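Local coordinates for protein 5-oxoprolinase subunit A (Thermus thermophilus, PDB 2DFA) that is predicted to cleave 5-oxoproline to L-glutamate at the cost of ATP hydrolysis, working in a complex with two partner subunits, at residues 103-111 and 132-142. Residues are numbered along the deposited sequence; the frame is centred on the assembly and turned at random.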
loop_
_atom_site.group_PDB
_atom_site.type_symbol
_atom_site.label_atom_id
_atom_site.label_comp_id
_atom_site.label_asym_id
_atom_site.label_seq_id
_atom_site.Cartn_x
_atom_site.Cartn_y
_atom_site.Cartn_z
ATOM N N LEU A 103 24.094 -14.791 7.176
ATOM C CA LEU A 103 23.820 -14.607 8.596
ATOM C C LEU A 103 22.590 -15.391 9.024
ATOM O O LEU A 103 21.683 -15.636 8.226
ATOM C CB LEU A 103 23.595 -13.125 8.909
ATOM C CG LEU A 103 24.742 -12.159 8.611
ATOM C CD1 LEU A 103 24.283 -10.730 8.840
ATOM C CD2 LEU A 103 25.935 -12.490 9.501
ATOM N N PRO A 104 22.540 -15.798 10.300
ATOM C CA PRO A 104 21.381 -16.552 10.778
ATOM C C PRO A 104 20.331 -15.590 11.331
ATOM O O PRO A 104 20.637 -14.434 11.629
ATOM C CB PRO A 104 21.980 -17.417 11.876
ATOM C CG PRO A 104 22.956 -16.454 12.517
ATOM C CD PRO A 104 23.615 -15.779 11.312
ATOM N N LEU A 105 19.092 -16.059 11.441
ATOM C CA LEU A 105 18.027 -15.249 12.022
ATOM C C LEU A 105 18.201 -15.516 13.513
ATOM O O LEU A 105 18.018 -16.640 13.975
ATOM C CB LEU A 105 16.654 -15.732 11.558
ATOM C CG LEU A 105 15.482 -14.965 12.171
ATOM C CD1 LEU A 105 15.557 -13.489 11.767
ATOM C CD2 LEU A 105 14.171 -15.595 11.714
ATOM N N HIS A 106 18.563 -14.480 14.257
ATOM C CA HIS A 106 18.840 -14.606 15.685
ATOM C C HIS A 106 17.648 -14.732 16.627
ATOM O O HIS A 106 17.687 -15.501 17.591
ATOM C CB HIS A 106 19.723 -13.431 16.105
ATOM C CG HIS A 106 20.123 -13.450 17.545
ATOM N ND1 HIS A 106 19.544 -12.630 18.489
ATOM C CD2 HIS A 106 21.075 -14.162 18.196
ATOM C CE1 HIS A 106 20.126 -12.830 19.657
ATOM N NE2 HIS A 106 21.057 -13.754 19.508
ATOM N N HIS A 107 16.585 -13.982 16.360
ATOM C CA HIS A 107 15.415 -14.029 17.224
ATOM C C HIS A 107 14.214 -13.384 16.539
ATOM O O HIS A 107 14.290 -12.973 15.383
ATOM C CB HIS A 107 15.700 -13.261 18.521
ATOM C CG HIS A 107 15.960 -11.801 18.307
ATOM N ND1 HIS A 107 17.173 -11.314 17.866
ATOM C CD2 HIS A 107 15.145 -10.725 18.420
ATOM C CE1 HIS A 107 17.092 -10.005 17.715
ATOM N NE2 HIS A 107 15.870 -9.622 18.043
ATOM N N VAL A 108 13.109 -13.327 17.267
ATOM C CA VAL A 108 11.899 -12.677 16.785
ATOM C C VAL A 108 11.351 -11.861 17.944
ATOM O O VAL A 108 11.362 -12.304 19.097
ATOM C CB VAL A 108 10.818 -13.683 16.327
ATOM C CG1 VAL A 108 9.530 -12.924 15.965
ATOM C CG2 VAL A 108 11.309 -14.468 15.113
ATOM N N LYS A 109 10.894 -10.654 17.631
ATOM C CA LYS A 109 10.322 -9.757 18.618
ATOM C C LYS A 109 9.269 -8.897 17.922
ATOM O O LYS A 109 9.597 -8.077 17.064
ATOM C CB LYS A 109 11.394 -8.841 19.202
ATOM C CG LYS A 109 10.850 -7.767 20.136
ATOM C CD LYS A 109 11.950 -6.769 20.493
ATOM C CE LYS A 109 11.439 -5.637 21.363
ATOM N NZ LYS A 109 12.496 -4.594 21.532
ATOM N N PRO A 110 7.996 -9.071 18.288
ATOM C CA PRO A 110 6.883 -8.306 17.700
ATOM C C PRO A 110 7.078 -6.803 17.882
ATOM O O PRO A 110 7.694 -6.365 18.855
ATOM C CB PRO A 110 5.667 -8.809 18.470
ATOM C CG PRO A 110 6.069 -10.212 18.873
ATOM C CD PRO A 110 7.505 -10.037 19.287
ATOM N N HIS A 111 6.531 -6.020 16.957
ATOM C CA HIS A 111 6.648 -4.564 17.012
ATOM C C HIS A 111 5.362 -3.839 17.398
ATOM O O HIS A 111 4.258 -4.289 17.082
ATOM C CB HIS A 111 7.097 -4.016 15.652
ATOM C CG HIS A 111 6.844 -2.547 15.486
ATOM N ND1 HIS A 111 7.653 -1.584 16.050
ATOM C CD2 HIS A 111 5.834 -1.879 14.876
ATOM C CE1 HIS A 111 7.152 -0.386 15.796
ATOM N NE2 HIS A 111 6.049 -0.537 15.086
ATOM N N VAL A 132 6.361 -18.500 14.561
ATOM C CA VAL A 132 7.801 -18.601 14.801
ATOM C C VAL A 132 8.226 -20.065 14.881
ATOM O O VAL A 132 9.237 -20.457 14.299
ATOM C CB VAL A 132 8.200 -17.904 16.119
ATOM C CG1 VAL A 132 9.667 -18.209 16.459
ATOM C CG2 VAL A 132 7.991 -16.402 15.990
ATOM N N LYS A 133 7.448 -20.868 15.603
ATOM C CA LYS A 133 7.765 -22.287 15.760
ATOM C C LYS A 133 7.705 -23.034 14.430
ATOM O O LYS A 133 8.546 -23.891 14.154
ATOM C CB LYS A 133 6.804 -22.948 16.758
ATOM C CG LYS A 133 7.172 -24.399 17.082
ATOM C CD LYS A 133 6.173 -25.046 18.027
ATOM C CE LYS A 133 6.670 -26.416 18.502
ATOM N NZ LYS A 133 5.742 -27.015 19.498
ATOM N N ALA A 134 6.707 -22.709 13.612
ATOM C CA ALA A 134 6.539 -23.353 12.313
ATOM C C ALA A 134 7.702 -23.045 11.373
ATOM O O ALA A 134 8.059 -23.870 10.530
ATOM C CB ALA A 134 5.211 -22.908 11.670
ATOM N N PHE A 135 8.290 -21.859 11.518
ATOM C CA PHE A 135 9.413 -21.448 10.675
ATOM C C PHE A 135 10.727 -22.093 11.124
ATOM O O PHE A 135 11.494 -22.582 10.301
ATOM C CB PHE A 135 9.577 -19.926 10.708
ATOM C CG PHE A 135 10.640 -19.412 9.777
ATOM C CD1 PHE A 135 10.411 -19.347 8.403
ATOM C CD2 PHE A 135 11.877 -19.008 10.267
ATOM C CE1 PHE A 135 11.401 -18.887 7.535
ATOM C CE2 PHE A 135 12.871 -18.547 9.403
ATOM C CZ PHE A 135 12.631 -18.488 8.038
ATOM N N ASP A 136 10.977 -22.062 12.431
ATOM C CA ASP A 136 12.188 -22.633 13.026
ATOM C C ASP A 136 11.938 -22.816 14.520
ATOM O O ASP A 136 11.999 -21.860 15.296
ATOM C CB ASP A 136 13.385 -21.698 12.822
ATOM C CG ASP A 136 14.677 -22.256 13.413
ATOM O OD1 ASP A 136 14.628 -23.286 14.125
ATOM O OD2 ASP A 136 15.744 -21.655 13.168
ATOM N N PRO A 137 11.656 -24.057 14.944
ATOM C CA PRO A 137 11.421 -24.410 16.353
ATOM C C PRO A 137 12.521 -23.887 17.298
ATOM O O PRO A 137 12.327 -23.721 18.496
ATOM C CB PRO A 137 11.331 -25.933 16.453
ATOM C CG PRO A 137 11.348 -26.503 15.038
ATOM C CD PRO A 137 11.942 -25.275 14.203
ATOM N N GLY A 138 13.714 -23.670 16.749
ATOM C CA GLY A 138 14.845 -23.254 17.566
ATOM C C GLY A 138 14.958 -21.750 17.767
ATOM O O GLY A 138 15.799 -21.276 18.534
ATOM N N LEU A 139 14.105 -20.990 17.084
ATOM C CA LEU A 139 14.124 -19.531 17.200
ATOM C C LEU A 139 13.644 -19.006 18.549
ATOM O O LEU A 139 12.534 -19.316 18.993
ATOM C CB LEU A 139 13.252 -18.906 16.108
ATOM C CG LEU A 139 13.860 -18.592 14.745
ATOM C CD1 LEU A 139 12.743 -18.175 13.786
ATOM C CD2 LEU A 139 14.893 -17.468 14.889
ATOM N N PRO A 140 14.471 -18.194 19.225
ATOM C CA PRO A 140 14.035 -17.662 20.518
ATOM C C PRO A 140 13.068 -16.500 20.295
ATOM O O PRO A 140 13.201 -15.749 19.332
ATOM C CB PRO A 140 15.339 -17.212 21.165
ATOM C CG PRO A 140 16.158 -16.795 19.994
ATOM C CD PRO A 140 15.889 -17.877 18.978
ATOM N N LEU A 141 12.088 -16.375 21.175
ATOM C CA LEU A 141 11.114 -15.300 21.080
ATOM C C LEU A 141 11.338 -14.367 22.255
ATOM O O LEU A 141 11.398 -14.810 23.403
ATOM C CB LEU A 141 9.692 -15.874 21.121
ATOM C CG LEU A 141 8.508 -14.918 20.931
ATOM C CD1 LEU A 141 8.652 -14.167 19.607
ATOM C CD2 LEU A 141 7.210 -15.717 20.958
ATOM N N VAL A 142 11.496 -13.080 21.963
ATOM C CA VAL A 142 11.698 -12.069 22.995
ATOM C C VAL A 142 10.322 -11.685 23.527
ATOM O O VAL A 142 9.423 -11.342 22.755
ATOM C CB VAL A 142 12.404 -10.819 22.411
ATOM C CG1 VAL A 142 12.513 -9.722 23.466
ATOM C CG2 VAL A 142 13.781 -11.208 21.909
#
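Val108 O takes the backbone N-H of Val142 in a nearly straight bond, 3.0 Å from Val142 N. Two residues back, Pro140 O receives Val108 N at 3.2 Å, with the N-H more bent (144°). The two bonds run from Val108 to the residues flanking Leu141, the pattern of a parallel bridge. Around that bridge the side chains pack by methyl contacts. Val108 has CG1 anti to its own N (chi1 175°), and this branch meets Val132 CG2 tip to tip at 3.8 Å as well as Leu141 CD1. Its other branch, CG2, leans on Leu139 CD1. With an alanine here both branches go, and Val132 CG2 would probably lose most of its packing against 103-111, opening a gap toward Leu139 and Leu141. Further out, Leu105 crosses Leu139 at about a right angle, CD2 to CD1 at 3.6 Å, and also reaches Phe135 CE2 at 4.0 Å; Ile91 of helix 80-100 touches both Leu105 and Phe135. Past the bridge, Val142 CG2 approaches His107 CD2 obliquely at 3.8 Å. His107 and Lys109 make backbone hydrogen bonds with Ala61, so 106-109 fills the place between strands 58-62 and 141-143. Helices 112-120 and 122-135 carry the chain from extended 107-109 to strand 141-143, a connection of the beta-alpha-beta kind with 107-109 standing in for the first strand, consistent with a distorted TIM-barrel-like fold.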